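Local coordinates for MamA (Candidatus Magnetobacterium bavaricum, PDB 3VTX), which is a tetratricopeptide-repeat (TPR) protein of a magnetotactic bacterium, an all-helical scaffold of the kind that generally mediates protein-protein interactions, at residues Phe140-Ala143 with Tyr144-Gly148. Sequence-based numbering, arbitrary orientation.
Sequences FIRA and YQSIG
Y144 turns the edge of its ring to the carbonyls of F140 and I141, at the start of helix 141-153. CD2 lies 3.4 Å from F140 O, and I141 O also sits in the ring plane at that edge. With CG beside the backbone N and anti to the carbonyl carbon (chi1 -61°), the ring leans back toward the start of the helix. There its hydroxyl is hydrogen-bonded to the carbonyl of P138, so the side chain ties the first turn to the loop just before it. A143, the residue most covered here, contributes mainly backbone: its O accepts the N-H of I147 at 2.9 Å from N to O. CG1 of I147 lies against the same oxygen. The methyl of A143 points away from the next turn, and its side chain touches I134 of helix 123-136, as do those of Y144 and I147.

R142 O receives S146 N at 2.8 Å. OG of S146 lies 3.2 Å from that same oxygen and is hydrogen-bonded to the hydroxyl of Y111 in helix 107-119. R142, extended from CG to NE, brings NH2 to Y111 as well, so one tyrosine hydroxyl links both side chains to the neighbouring helix. Q145, extended beyond CG, runs back along the preceding turn: its NE2 stands 3.4 Å from R142 CA and 3.6 Å from I141 CG2, its chain crossing that of R142 at about a right angle. The backbone bond from Q145 N to I141 O is weak.

These i to i+3 and i to i+4 contacts form the opening turns of an alpha-helix packed against helices 107-119, 123-136 and 157-169, an arrangement typical of the stacked helices of a TPR solenoid.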
loop_
_atom_site.group_PDB
_atom_site.type_symbol
_atom_site.label_atom_id
_atom_site.label_comp_id
_atom_site.label_asym_id
_atom_site.label_seq_id
_atom_site.Cartn_x
_atom_site.Cartn_y
_atom_site.Cartn_z
ATOM N N PHE A 140 -8.147 -9.941 -9.416
ATOM C CA PHE A 140 -7.494 -8.631 -9.538
ATOM C C PHE A 140 -6.820 -8.471 -10.929
ATOM O O PHE A 140 -5.696 -8.934 -11.125
ATOM C CB PHE A 140 -6.455 -8.447 -8.435
ATOM C CG PHE A 140 -5.814 -7.060 -8.457
ATOM C CD1 PHE A 140 -6.543 -5.935 -8.700
ATOM C CD2 PHE A 140 -4.476 -6.930 -8.163
ATOM C CE1 PHE A 140 -5.952 -4.677 -8.688
ATOM C CE2 PHE A 140 -3.888 -5.659 -8.206
ATOM C CZ PHE A 140 -4.590 -4.576 -8.420
ATOM N N ILE A 141 -7.509 -7.775 -11.787
ATOM C CA ILE A 141 -7.154 -7.682 -13.220
ATOM C C ILE A 141 -5.773 -7.021 -13.420
ATOM O O ILE A 141 -4.958 -7.490 -14.232
ATOM C CB ILE A 141 -8.249 -6.931 -14.004
ATOM C CG1 ILE A 141 -9.564 -7.794 -14.053
ATOM C CG2 ILE A 141 -7.865 -6.690 -15.528
ATOM C CD1 ILE A 141 -10.703 -6.970 -14.127
ATOM N N ARG A 142 -5.492 -5.969 -12.694
ATOM C CA ARG A 142 -4.262 -5.254 -12.939
ATOM C C ARG A 142 -3.030 -6.089 -12.654
ATOM O O ARG A 142 -2.012 -5.848 -13.250
ATOM C CB ARG A 142 -4.197 -3.925 -12.156
ATOM C CG ARG A 142 -3.230 -2.966 -12.862
ATOM C CD ARG A 142 -3.215 -1.621 -12.207
ATOM N NE ARG A 142 -2.446 -0.619 -12.896
ATOM C CZ ARG A 142 -1.207 -0.235 -12.620
ATOM N NH1 ARG A 142 -0.618 0.722 -13.321
ATOM N NH2 ARG A 142 -0.515 -0.836 -11.691
ATOM N N ALA A 143 -3.077 -7.070 -11.769
ATOM C CA ALA A 143 -1.942 -7.909 -11.537
ATOM C C ALA A 143 -1.534 -8.665 -12.777
ATOM O O ALA A 143 -0.327 -8.869 -13.041
ATOM C CB ALA A 143 -2.183 -8.832 -10.355
ATOM N N TYR A 144 -2.515 -9.151 -13.505
ATOM C CA TYR A 144 -2.183 -9.795 -14.847
ATOM C C TYR A 144 -1.567 -8.804 -15.811
ATOM O O TYR A 144 -0.550 -9.107 -16.463
ATOM C CB TYR A 144 -3.423 -10.343 -15.506
ATOM C CG TYR A 144 -4.064 -11.417 -14.641
ATOM C CD1 TYR A 144 -3.768 -12.739 -14.835
ATOM C CD2 TYR A 144 -4.982 -11.083 -13.662
ATOM C CE1 TYR A 144 -4.354 -13.717 -13.978
ATOM C CE2 TYR A 144 -5.601 -12.061 -12.875
ATOM C CZ TYR A 144 -5.279 -13.327 -13.022
ATOM O OH TYR A 144 -5.915 -14.276 -12.229
ATOM N N GLN A 145 -2.070 -7.553 -15.839
ATOM C CA GLN A 145 -1.478 -6.541 -16.698
ATOM C C GLN A 145 -0.017 -6.284 -16.269
ATOM O O GLN A 145 0.859 -6.173 -17.101
ATOM C CB GLN A 145 -2.304 -5.246 -16.654
ATOM C CG GLN A 145 -3.695 -5.353 -17.160
ATOM C CD GLN A 145 -4.464 -4.052 -16.874
ATOM O OE1 GLN A 145 -4.071 -2.985 -17.421
ATOM N NE2 GLN A 145 -5.393 -4.052 -15.907
ATOM N N SER A 146 0.176 -6.134 -14.980
ATOM C CA SER A 146 1.511 -5.841 -14.388
ATOM C C SER A 146 2.500 -6.964 -14.693
ATOM O O SER A 146 3.693 -6.684 -15.026
ATOM C CB SER A 146 1.425 -5.559 -12.890
ATOM O OG SER A 146 0.708 -4.374 -12.657
ATOM N N ILE A 147 2.038 -8.233 -14.632
ATOM C CA ILE A 147 2.863 -9.352 -15.089
ATOM C C ILE A 147 3.269 -9.196 -16.541
ATOM O O ILE A 147 4.443 -9.330 -16.884
ATOM C CB ILE A 147 2.278 -10.738 -14.804
ATOM C CG1 ILE A 147 2.178 -10.930 -13.281
ATOM C CG2 ILE A 147 3.139 -11.819 -15.544
ATOM C CD1 ILE A 147 1.331 -12.193 -12.928
ATOM N N GLY A 148 2.323 -8.843 -17.356
ATOM C CA GLY A 148 2.583 -8.598 -18.791
ATOM C C GLY A 148 3.676 -7.553 -18.970
ATOM O O GLY A 148 4.609 -7.722 -19.798
#